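Local coordinates for tyrosyl-DNA phosphodiesterase 2 (Danio rerio, PDB 4F1H), which belongs to the endonuclease/exonuclease/phosphatase family, has a DNase I-like fold, and is seen here with a magnesium ion and bound DNA, at residues V56-F61 / G71-K76; L4-W9 / V37-E42; T16-D21 / C234-S239; R24-Y29 / Q49-R54. All coordinates share one frame; numbering follows the deposited sequence. Where two conformers were deposited one is given.

Contact 1. Residues V56-F61 / G71-K76; sequences VSYLFF and GIMLRK
Leu59 pairs with Leu74, and Phe61 with Ile72, in the antiparallel beta hairpin of strands 58-62 and 69-75, at one margin of a six-stranded sheet in the DNase I-like fold. Both are hydrogen-bonded pairs, so their four N-H groups and four carbonyls satisfy one another; Leu74 N reaches Leu59 O at 2.8 Å and Phe61 N reaches Ile72 O at 2.9 Å. Met73 and Arg75, in the alternate, non-hydrogen-bonded pairs, turn their backbone polar groups to Val38 and Asp36 instead. Past the paired residues, Lys76 N gives a nearly straight bond (171°) to Ser57 O at 3.0 Å, and the lysine chain, bent at chi3, brings NZ back for a weak bond to Val56 O.

Among the side chains, the extended Arg75 places NH1 3.1 Å from Tyr58 OH, the hydroxyl lying in the guanidinium plane while the ring stands 80° to it. The same OH also bonds Pro35 O, so a largely buried phenol keeps its polar tip satisfied. Flexible and unbranched, Met73 can follow both aromatic rings in a Met-aromatic contact: it runs alongside Phe60, with CG over one ring face, 3.9 Å from the centroid. A bend at its thioether then carries CE to 3.6 Å from Tyr58 CG and 3.4 Å from Phe60 CZ.

Contact 2. Residues L4-W9 / V37-E42; sequences LSIISW and VVFLQE
Ile6 holds CG1 between its backbone N and carbonyl carbon (chi1 71°), and Phe39 sends its ring off anti to its own carbonyl carbon (chi1 -58°), which brings the two together: Ile6 CB lies in the ring plane at the edge, and Ile6 CD1 is 3.8 Å from Phe39 CE1. They belong to neighbouring parallel strands of a beta-alpha-beta crossover, in which strand 4-10 leads through helix 19-33 to strand 37-43.

Five backbone bonds join the strands, donors alternating from side to side as parallel pairing requires. The first, Val37 N to Ser5 O, is long at 3.3 Å, whereas Phe39 N to Ile7 O in the middle is 2.9 Å.

The two faces differ in what covers them. Ile6, Val37 and Phe39 point to the second sheet, Phe39 meeting Leu112 and Ile148, as befits bulky apolar groups between the two sheets of the alpha/beta sandwich. Ile7, Val38, Trp9 and Leu40 look instead to helix 19-33; Leu40 CD2 comes within 4.0 Å of Trp9 CB, while the indole leads away and bonds His241 O through NE1.

Toward the strands' C-terminal ends polar side chains, Ser8 and Gln41, take over, and Gln41's side chain lies about 8 Å from the magnesium ion. Its chain, bent at chi2 (83°), folds back toward strand 4-10, with NE2 bonded to Thr114 OG1. A water bridges the two side chains, accepting from Ser8 OG at 2.7 Å and donating to Gln41 OE1, also at 2.7 Å.

Contact 3. Residues T16-D21 / C234-S239; sequences TLNLAD and CGRYTS
Leu17 and Asn18, the two middle residues of a type II turn closed by a 3.2 Å bond from Leu19 N to Thr16 O, meet Cys234 and Arg236. Asn18 takes the left-handed conformation (phi 57°) that this turn demands at its third position and that asparagine accepts readily. From Leu17, CD2 sits over one face of the Arg236 guanidinium, 3.9 Å above its plane and toward the rim, the two side chains crossing at about a right angle. Asn18 OD1 approaches the same arginine lower down, 3.3 Å from CD.

The turn opens helix 19-33, with Asn18 at the N-cap position, though its side chain makes no capping bond, while its partner belongs to the loop between strands 220-227 and 243-249 of the DNase I-like fold. Arg236 NH1 is taken up by a salt bridge to Asp15 and a hydrogen bond to Asn194 O.

Cys234 is small enough to fit beside the helix start. Its SG, between backbone N and carbonyl carbon (chi1 68°), lies 3.9 Å from Asn18 CB and receives a weak bond from Arg236 N. Asn18 ND2 gives another weak bond to Asp21 OD2, whose other oxygen, OD1, forms a salt bridge with Arg24.

Contact 4. Residues R24-Y29 / Q49-R54; sequences RGLCSY and QYLKKR
Arg24 lays its aliphatic chain across the tip of Tyr50 where helices 19-33 and 45-54 pack side by side, their local axes 10.3 Å apart and 37° from parallel. From CB, with chi1 at an unusual -106°, the chain reaches CG, which touches Tyr50 OH at 3.2 Å. CD stands farther back, 4.0 Å from the same oxygen, and a bend at chi3 then turns the head group so that the hydroxyl lies at its edge, the guanidinium and phenol planes being 81° apart. At the tip, NH2 is still 4.0 Å from Tyr50 OH, while NH1 makes its salt bridge with Asp21.

Deeper between the helices the contact is apolar. Cys27, a small apolar residue facing helix 45-54, puts SG 3.5 Å from Leu51 CD2 and obliquely beside the Tyr50 ring; Leu26 CD2 meets Leu51 CD2 at 3.8 Å. Leu51 continues inward onto Leu40 and Leu43 of the sheet. In the conformer given, Arg54 covers Cys27 CB with a guanidinium face, though a second deposited conformer makes that detail doubtful.

The chemistry thus grades from leucine and cysteine inside to long arginines at the surface, where the salt bridge to Asp21 probably offsets the charge of Arg24.

Contacts 1 and 2 lie in the same six-stranded sheet, centres 10 Å apart, and strand 69-75 joins them by pairing with 37-43: Gly71 N probably bonds Leu40 O at 2.9 Å. Contact 4 covers that sheet on the face bearing Trp9 and Leu40, its centre about 13 Å from that of contact 2; Phe60 of contact 1 packs against helix 45-54. Contacts 3 and 4 share helix 19-33, with centres about 12 Å apart. Contact 2 pairs the earliest segment with one just after that helix, and contact 4 closes before contact 1 opens, whereas contact 3 brings an early loop and a late loop together, with the Arg236 side chain about 11 Å from the magnesium ion.

Contact 1. Residues V56-F61 / G71-K76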
# COMPACT_ATOMS: atom_id res chain seq x y z
N VAL B 56 -20.73 -17.98 -28.12
CA VAL B 56 -22.10 -18.36 -27.79
C VAL B 56 -22.22 -19.28 -26.57
O VAL B 56 -23.32 -19.51 -26.06
CB VAL B 56 -22.85 -18.94 -29.02
CG1 VAL B 56 -23.01 -17.87 -30.10
CG2 VAL B 56 -22.12 -20.12 -29.56
N SER B 57 -21.09 -19.78 -26.06
CA SER B 57 -21.09 -20.59 -24.86
C SER B 57 -21.23 -19.76 -23.57
O SER B 57 -21.33 -20.34 -22.48
CB SER B 57 -19.78 -21.37 -24.76
OG SER B 57 -19.72 -22.32 -25.79
N TYR B 58 -21.24 -18.43 -23.71
CA TYR B 58 -21.20 -17.54 -22.55
C TYR B 58 -22.44 -16.67 -22.40
O TYR B 58 -23.00 -16.20 -23.41
CB TYR B 58 -19.95 -16.63 -22.60
CG TYR B 58 -18.69 -17.42 -22.39
CD1 TYR B 58 -18.03 -18.00 -23.46
CD2 TYR B 58 -18.15 -17.60 -21.10
CE1 TYR B 58 -16.85 -18.78 -23.26
CE2 TYR B 58 -16.96 -18.34 -20.90
CZ TYR B 58 -16.35 -18.94 -21.98
OH TYR B 58 -15.19 -19.69 -21.73
N LEU B 59 -22.82 -16.46 -21.14
CA LEU B 59 -23.82 -15.48 -20.73
C LEU B 59 -23.06 -14.19 -20.37
O LEU B 59 -22.11 -14.25 -19.57
CB LEU B 59 -24.55 -16.03 -19.51
CG LEU B 59 -25.48 -15.08 -18.75
CD1 LEU B 59 -26.59 -14.58 -19.67
CD2 LEU B 59 -26.07 -15.83 -17.51
N PHE B 60 -23.50 -13.05 -20.92
CA PHE B 60 -22.76 -11.78 -20.79
C PHE B 60 -23.48 -10.81 -19.84
O PHE B 60 -24.70 -10.64 -19.94
CB PHE B 60 -22.72 -11.08 -22.14
CG PHE B 60 -21.69 -11.61 -23.09
CD1 PHE B 60 -21.85 -12.84 -23.70
CD2 PHE B 60 -20.57 -10.84 -23.41
CE1 PHE B 60 -20.90 -13.33 -24.59
CE2 PHE B 60 -19.62 -11.32 -24.32
CZ PHE B 60 -19.79 -12.57 -24.90
N PHE B 61 -22.72 -10.15 -18.94
CA PHE B 61 -23.23 -9.01 -18.17
C PHE B 61 -22.31 -7.85 -18.45
O PHE B 61 -21.10 -8.01 -18.42
CB PHE B 61 -23.22 -9.35 -16.69
CG PHE B 61 -24.22 -10.40 -16.34
CD1 PHE B 61 -25.54 -10.04 -16.08
CD2 PHE B 61 -23.88 -11.76 -16.41
CE1 PHE B 61 -26.52 -11.02 -15.84
CE2 PHE B 61 -24.85 -12.75 -16.16
CZ PHE B 61 -26.17 -12.38 -15.89
N GLY B 71 -17.15 -6.15 -18.28
CA GLY B 71 -18.13 -7.21 -18.50
C GLY B 71 -17.73 -8.45 -17.72
O GLY B 71 -16.57 -8.59 -17.36
N ILE B 72 -18.70 -9.31 -17.43
CA ILE B 72 -18.43 -10.63 -16.90
C ILE B 72 -19.12 -11.63 -17.82
O ILE B 72 -20.30 -11.48 -18.15
CB ILE B 72 -18.96 -10.77 -15.45
CG1 ILE B 72 -18.17 -9.87 -14.49
CG2 ILE B 72 -18.85 -12.22 -14.98
CD1 ILE B 72 -18.77 -9.95 -13.05
N MET B 73 -18.36 -12.63 -18.30
CA MET B 73 -18.93 -13.69 -19.15
C MET B 73 -18.90 -14.95 -18.31
O MET B 73 -17.88 -15.27 -17.65
CB MET B 73 -18.06 -13.90 -20.40
CG MET B 73 -18.01 -12.66 -21.27
SD MET B 73 -16.72 -12.81 -22.56
CE MET B 73 -17.27 -14.31 -23.45
N LEU B 74 -20.02 -15.68 -18.30
CA LEU B 74 -20.16 -16.92 -17.53
C LEU B 74 -20.35 -18.12 -18.46
O LEU B 74 -21.19 -18.09 -19.36
CB LEU B 74 -21.41 -16.84 -16.61
CG LEU B 74 -21.43 -15.63 -15.67
CD1 LEU B 74 -22.76 -15.55 -14.86
CD2 LEU B 74 -20.21 -15.67 -14.77
N ARG B 75 -19.56 -19.18 -18.30
CA ARG B 75 -19.72 -20.34 -19.18
C ARG B 75 -20.99 -21.10 -18.77
O ARG B 75 -21.03 -21.69 -17.69
CB ARG B 75 -18.52 -21.28 -19.06
CG ARG B 75 -18.49 -22.34 -20.20
CD ARG B 75 -17.06 -22.81 -20.55
NE ARG B 75 -17.10 -23.69 -21.73
CZ ARG B 75 -16.68 -23.36 -22.96
NH1 ARG B 75 -16.14 -22.18 -23.22
NH2 ARG B 75 -16.79 -24.25 -23.96
N LYS B 76 -21.99 -21.11 -19.65
CA LYS B 76 -23.32 -21.61 -19.28
C LYS B 76 -23.32 -23.07 -18.85
O LYS B 76 -24.11 -23.47 -17.99
CB LYS B 76 -24.30 -21.38 -20.43
CG LYS B 76 -24.57 -19.90 -20.70
CD LYS B 76 -25.59 -19.69 -21.83
CE LYS B 76 -24.96 -19.66 -23.20
NZ LYS B 76 -26.02 -19.51 -24.27

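Contact 2. Residues L4-W9 / V37-E42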
# COMPACT_ATOMS: atom_id res chain seq x y z
N LEU B 4 -11.99 -24.52 -10.97
CA LEU B 4 -12.55 -23.29 -11.53
C LEU B 4 -11.46 -22.55 -12.29
O LEU B 4 -10.32 -22.47 -11.80
CB LEU B 4 -13.03 -22.40 -10.40
CG LEU B 4 -13.66 -21.07 -10.84
CD1 LEU B 4 -14.98 -21.37 -11.47
CD2 LEU B 4 -13.82 -20.11 -9.67
N SER B 5 -11.77 -22.03 -13.47
CA SER B 5 -10.76 -21.26 -14.23
C SER B 5 -11.33 -19.92 -14.63
O SER B 5 -12.53 -19.80 -14.91
CB SER B 5 -10.31 -22.00 -15.49
OG SER B 5 -11.39 -22.21 -16.36
N ILE B 6 -10.47 -18.90 -14.71
CA ILE B 6 -10.93 -17.57 -15.09
C ILE B 6 -9.93 -16.93 -16.03
O ILE B 6 -8.77 -17.33 -16.06
CB ILE B 6 -11.11 -16.63 -13.86
CG1 ILE B 6 -9.74 -16.24 -13.27
CG2 ILE B 6 -12.01 -17.26 -12.81
CD1 ILE B 6 -9.82 -15.16 -12.20
N ILE B 7 -10.38 -15.95 -16.81
CA ILE B 7 -9.47 -15.07 -17.54
C ILE B 7 -9.88 -13.67 -17.15
O ILE B 7 -11.07 -13.42 -17.02
CB ILE B 7 -9.58 -15.26 -19.06
CG1 ILE B 7 -8.81 -16.54 -19.45
CG2 ILE B 7 -9.05 -14.00 -19.85
CD1 ILE B 7 -8.81 -16.84 -20.95
N SER B 8 -8.93 -12.76 -16.94
CA SER B 8 -9.27 -11.34 -16.74
C SER B 8 -8.42 -10.56 -17.73
O SER B 8 -7.21 -10.82 -17.90
CB SER B 8 -8.91 -10.89 -15.31
OG SER B 8 -9.26 -9.51 -15.10
N TRP B 9 -9.03 -9.61 -18.42
CA TRP B 9 -8.29 -8.90 -19.48
C TRP B 9 -8.89 -7.54 -19.77
O TRP B 9 -10.09 -7.42 -20.06
CB TRP B 9 -8.31 -9.75 -20.75
CG TRP B 9 -7.14 -9.59 -21.68
CD1 TRP B 9 -6.29 -8.51 -21.82
CD2 TRP B 9 -6.67 -10.59 -22.59
NE1 TRP B 9 -5.33 -8.80 -22.80
CE2 TRP B 9 -5.57 -10.05 -23.30
CE3 TRP B 9 -7.12 -11.87 -22.92
CZ2 TRP B 9 -4.85 -10.77 -24.27
CZ3 TRP B 9 -6.40 -12.60 -23.92
CH2 TRP B 9 -5.29 -12.03 -24.57
N VAL B 37 -15.18 -18.32 -16.18
CA VAL B 37 -15.56 -16.91 -15.99
C VAL B 37 -14.57 -16.05 -16.74
O VAL B 37 -13.35 -16.29 -16.67
CB VAL B 37 -15.54 -16.50 -14.51
CG1 VAL B 37 -16.14 -15.08 -14.32
CG2 VAL B 37 -16.35 -17.50 -13.63
N VAL B 38 -15.07 -15.03 -17.43
CA VAL B 38 -14.18 -14.04 -18.03
C VAL B 38 -14.55 -12.69 -17.45
O VAL B 38 -15.73 -12.33 -17.41
CB VAL B 38 -14.33 -13.96 -19.55
CG1 VAL B 38 -13.19 -13.14 -20.16
CG2 VAL B 38 -14.36 -15.37 -20.18
N PHE B 39 -13.54 -11.96 -16.99
CA PHE B 39 -13.73 -10.61 -16.47
C PHE B 39 -13.03 -9.68 -17.46
O PHE B 39 -11.80 -9.82 -17.69
CB PHE B 39 -13.00 -10.46 -15.10
CG PHE B 39 -13.43 -11.43 -14.04
CD1 PHE B 39 -12.83 -12.68 -13.92
CD2 PHE B 39 -14.38 -11.06 -13.10
CE1 PHE B 39 -13.20 -13.57 -12.89
CE2 PHE B 39 -14.74 -11.95 -12.04
CZ PHE B 39 -14.13 -13.18 -11.92
N LEU B 40 -13.78 -8.76 -18.08
CA LEU B 40 -13.19 -7.92 -19.13
C LEU B 40 -13.33 -6.48 -18.76
O LEU B 40 -14.30 -6.07 -18.09
CB LEU B 40 -13.89 -8.15 -20.47
CG LEU B 40 -13.72 -9.57 -21.03
CD1 LEU B 40 -14.55 -9.78 -22.30
CD2 LEU B 40 -12.26 -9.85 -21.32
N GLN B 41 -12.33 -5.70 -19.17
CA GLN B 41 -12.42 -4.25 -18.97
C GLN B 41 -12.20 -3.49 -20.26
O GLN B 41 -11.58 -3.99 -21.19
CB GLN B 41 -11.45 -3.77 -17.85
CG GLN B 41 -11.63 -4.54 -16.53
CD GLN B 41 -10.86 -5.87 -16.56
OE1 GLN B 41 -9.75 -5.95 -17.12
NE2 GLN B 41 -11.44 -6.90 -15.98
N GLU B 42 -12.77 -2.28 -20.34
CA GLU B 42 -12.64 -1.41 -21.51
C GLU B 42 -13.21 -2.05 -22.77
O GLU B 42 -12.71 -1.87 -23.89
CB GLU B 42 -11.18 -0.94 -21.65
CG GLU B 42 -11.07 0.45 -22.20
CD GLU B 42 -9.62 0.92 -22.27
OE1 GLU B 42 -9.16 1.09 -23.41
OE2 GLU B 42 -8.99 1.11 -21.19
O HOH W 1 -7.81 -7.46 -16.03

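Contact 3. Residues T16-D21 / C234-S239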
# COMPACT_ATOMS: atom_id res chain seq x y z
N THR B 16 -8.84 1.91 -31.28
CA THR B 16 -9.72 1.35 -32.32
C THR B 16 -8.93 0.73 -33.48
O THR B 16 -9.52 0.11 -34.37
CB THR B 16 -10.70 2.40 -32.85
OG1 THR B 16 -9.95 3.47 -33.42
CG2 THR B 16 -11.58 2.96 -31.71
N LEU B 17 -7.60 0.88 -33.47
CA LEU B 17 -6.80 0.34 -34.58
C LEU B 17 -6.81 -1.19 -34.57
O LEU B 17 -6.46 -1.82 -33.57
CB LEU B 17 -5.38 0.89 -34.53
CG LEU B 17 -4.46 0.48 -35.68
CD1 LEU B 17 -5.04 0.92 -37.03
CD2 LEU B 17 -3.08 1.07 -35.48
N ASN B 18 -7.24 -1.79 -35.69
CA ASN B 18 -7.33 -3.25 -35.78
C ASN B 18 -8.22 -3.82 -34.67
O ASN B 18 -7.99 -4.94 -34.20
CB ASN B 18 -5.94 -3.91 -35.72
CG ASN B 18 -5.05 -3.52 -36.88
OD1 ASN B 18 -4.08 -2.79 -36.71
ND2 ASN B 18 -5.36 -4.02 -38.07
N LEU B 19 -9.24 -3.09 -34.24
CA LEU B 19 -10.10 -3.61 -33.15
C LEU B 19 -10.82 -4.96 -33.46
O LEU B 19 -10.85 -5.86 -32.62
CB LEU B 19 -11.10 -2.55 -32.66
CG LEU B 19 -11.64 -2.81 -31.25
CD1 LEU B 19 -10.52 -2.94 -30.20
CD2 LEU B 19 -12.59 -1.68 -30.87
N ALA B 20 -11.37 -5.11 -34.67
CA ALA B 20 -12.00 -6.38 -35.05
C ALA B 20 -11.00 -7.55 -35.07
O ALA B 20 -11.33 -8.64 -34.59
CB ALA B 20 -12.69 -6.23 -36.40
N ASP B 21 -9.80 -7.33 -35.62
CA ASP B 21 -8.78 -8.38 -35.59
C ASP B 21 -8.39 -8.73 -34.14
O ASP B 21 -8.14 -9.90 -33.81
CB ASP B 21 -7.52 -7.95 -36.35
CG ASP B 21 -7.76 -7.80 -37.84
OD1 ASP B 21 -8.54 -8.61 -38.39
OD2 ASP B 21 -7.17 -6.88 -38.46
N CYS B 234 -2.35 -9.33 -37.82
CA CYS B 234 -2.31 -7.91 -38.16
C CYS B 234 -1.06 -7.18 -37.68
O CYS B 234 -0.87 -6.01 -38.00
CB CYS B 234 -3.56 -7.21 -37.64
SG CYS B 234 -3.64 -7.11 -35.81
N GLY B 235 -0.22 -7.87 -36.90
CA GLY B 235 1.05 -7.30 -36.48
C GLY B 235 0.96 -6.50 -35.18
O GLY B 235 1.92 -5.85 -34.76
N ARG B 236 -0.22 -6.54 -34.54
CA ARG B 236 -0.37 -5.96 -33.21
C ARG B 236 -0.77 -7.04 -32.20
O ARG B 236 -1.26 -8.11 -32.57
CB ARG B 236 -1.43 -4.87 -33.23
CG ARG B 236 -1.14 -3.81 -34.31
CD ARG B 236 -2.06 -2.62 -34.16
NE ARG B 236 -1.63 -1.72 -33.09
CZ ARG B 236 -2.47 -1.24 -32.17
NH1 ARG B 236 -2.04 -0.41 -31.22
NH2 ARG B 236 -3.76 -1.60 -32.20
N TYR B 237 -0.59 -6.72 -30.91
CA TYR B 237 -1.08 -7.57 -29.82
C TYR B 237 -2.57 -7.38 -29.62
O TYR B 237 -3.16 -6.36 -30.01
CB TYR B 237 -0.33 -7.23 -28.51
CG TYR B 237 1.16 -7.51 -28.62
CD1 TYR B 237 1.64 -8.82 -28.51
CD2 TYR B 237 2.06 -6.51 -28.91
CE1 TYR B 237 2.99 -9.10 -28.66
CE2 TYR B 237 3.43 -6.79 -29.07
CZ TYR B 237 3.87 -8.08 -28.93
OH TYR B 237 5.22 -8.37 -29.08
N THR B 238 -3.19 -8.35 -28.96
CA THR B 238 -4.62 -8.28 -28.71
C THR B 238 -4.96 -7.00 -27.92
O THR B 238 -5.98 -6.32 -28.20
CB THR B 238 -5.05 -9.53 -27.90
OG1 THR B 238 -4.85 -10.71 -28.70
CG2 THR B 238 -6.51 -9.45 -27.50
N SER B 239 -4.07 -6.65 -26.98
CA SER B 239 -4.25 -5.45 -26.15
C SER B 239 -2.93 -4.87 -25.72
O SER B 239 -1.91 -5.53 -25.87
CB SER B 239 -5.00 -5.89 -24.90
OG SER B 239 -5.26 -4.81 -24.06

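Contact 4. Residues R24-Y29 / Q49-R54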
# COMPACT_ATOMS: atom_id res chain seq x y z
N ARG B 24 -11.03 -10.87 -32.46
CA ARG B 24 -10.85 -12.23 -32.95
C ARG B 24 -9.73 -12.94 -32.20
O ARG B 24 -9.82 -14.14 -31.88
CB ARG B 24 -10.57 -12.21 -34.46
CG ARG B 24 -11.73 -12.67 -35.30
CD ARG B 24 -11.29 -12.90 -36.74
NE ARG B 24 -10.82 -11.66 -37.36
CZ ARG B 24 -11.63 -10.70 -37.80
NH1 ARG B 24 -11.13 -9.59 -38.35
NH2 ARG B 24 -12.96 -10.85 -37.70
N GLY B 25 -8.68 -12.18 -31.92
CA GLY B 25 -7.59 -12.66 -31.07
C GLY B 25 -8.09 -13.10 -29.70
O GLY B 25 -7.77 -14.19 -29.22
N LEU B 26 -8.87 -12.24 -29.04
CA LEU B 26 -9.41 -12.63 -27.75
C LEU B 26 -10.25 -13.90 -27.87
O LEU B 26 -10.16 -14.77 -27.03
CB LEU B 26 -10.25 -11.48 -27.14
CG LEU B 26 -11.05 -11.83 -25.89
CD1 LEU B 26 -10.14 -12.22 -24.73
CD2 LEU B 26 -11.93 -10.60 -25.50
N CYS B 27 -11.08 -13.98 -28.91
CA CYS B 27 -11.94 -15.16 -29.07
C CYS B 27 -11.13 -16.43 -29.25
O CYS B 27 -11.57 -17.51 -28.79
CB CYS B 27 -12.88 -15.00 -30.26
SG CYS B 27 -14.19 -13.78 -29.88
N SER B 28 -9.97 -16.32 -29.89
CA SER B 28 -9.09 -17.50 -30.04
C SER B 28 -8.60 -17.97 -28.67
O SER B 28 -8.56 -19.18 -28.38
CB SER B 28 -7.90 -17.17 -30.95
OG SER B 28 -7.03 -18.30 -31.08
N TYR B 29 -8.27 -17.02 -27.79
CA TYR B 29 -7.92 -17.38 -26.42
C TYR B 29 -9.04 -18.02 -25.68
O TYR B 29 -8.81 -18.98 -24.92
CB TYR B 29 -7.33 -16.19 -25.60
CG TYR B 29 -5.90 -15.89 -26.00
CD1 TYR B 29 -4.84 -16.62 -25.46
CD2 TYR B 29 -5.62 -14.91 -26.95
CE1 TYR B 29 -3.52 -16.34 -25.86
CE2 TYR B 29 -4.33 -14.62 -27.36
CZ TYR B 29 -3.27 -15.34 -26.81
OH TYR B 29 -1.99 -15.06 -27.27
N GLN B 49 -20.36 -6.51 -29.22
CA GLN B 49 -21.24 -6.94 -30.31
C GLN B 49 -20.58 -8.14 -30.99
O GLN B 49 -21.18 -9.22 -31.12
CB GLN B 49 -21.47 -5.79 -31.31
CG GLN B 49 -22.69 -5.95 -32.22
CD GLN B 49 -22.92 -4.77 -33.18
OE1 GLN B 49 -22.60 -3.62 -32.87
NE2 GLN B 49 -23.48 -5.06 -34.34
N TYR B 50 -19.31 -7.98 -31.36
CA TYR B 50 -18.57 -9.09 -31.95
C TYR B 50 -18.48 -10.33 -31.03
O TYR B 50 -18.73 -11.46 -31.45
CB TYR B 50 -17.18 -8.68 -32.41
CG TYR B 50 -16.53 -9.85 -33.10
CD1 TYR B 50 -17.03 -10.33 -34.31
CD2 TYR B 50 -15.48 -10.55 -32.50
CE1 TYR B 50 -16.48 -11.43 -34.95
CE2 TYR B 50 -14.91 -11.66 -33.14
CZ TYR B 50 -15.42 -12.09 -34.36
OH TYR B 50 -14.87 -13.18 -35.00
N LEU B 51 -18.07 -10.12 -29.77
CA LEU B 51 -17.95 -11.26 -28.85
C LEU B 51 -19.23 -12.07 -28.65
O LEU B 51 -19.18 -13.29 -28.53
CB LEU B 51 -17.46 -10.80 -27.48
CG LEU B 51 -16.11 -10.13 -27.32
CD1 LEU B 51 -15.95 -9.79 -25.84
CD2 LEU B 51 -15.00 -11.07 -27.77
N LYS B 52 -20.36 -11.38 -28.53
CA LYS B 52 -21.65 -12.03 -28.32
C LYS B 52 -22.04 -12.93 -29.51
O LYS B 52 -22.62 -14.02 -29.34
CB LYS B 52 -22.71 -10.97 -27.99
CG LYS B 52 -22.53 -10.44 -26.58
CD LYS B 52 -23.67 -9.52 -26.08
CE LYS B 52 -23.73 -8.28 -26.92
NZ LYS B 52 -24.43 -7.15 -26.28
N LYS B 53 -21.64 -12.51 -30.70
CA LYS B 53 -21.85 -13.30 -31.92
C LYS B 53 -21.02 -14.58 -31.94
O LYS B 53 -21.50 -15.64 -32.39
CB LYS B 53 -21.47 -12.45 -33.15
CG LYS B 53 -22.44 -12.52 -34.34
CD LYS B 53 -22.27 -13.79 -35.18
CE LYS B 53 -22.81 -13.59 -36.60
NZ LYS B 53 -24.15 -12.92 -36.61
N ARG B 54 -19.78 -14.49 -31.45
CA ARG B 54 -18.83 -15.60 -31.53
C ARG B 54 -18.89 -16.51 -30.31
O ARG B 54 -18.95 -17.74 -30.43
CB ARG B 54 -17.40 -15.07 -31.68
CG ARG B 54 -16.96 -14.77 -33.10
CD ARG B 54 -16.46 -16.03 -33.83
NE ARG B 54 -15.34 -16.70 -33.17
CZ ARG B 54 -14.05 -16.39 -33.37
NH1 ARG B 54 -13.71 -15.41 -34.19
NH2 ARG B 54 -13.11 -17.07 -32.73
O HOH W 2 -10.89 -16.23 -33.37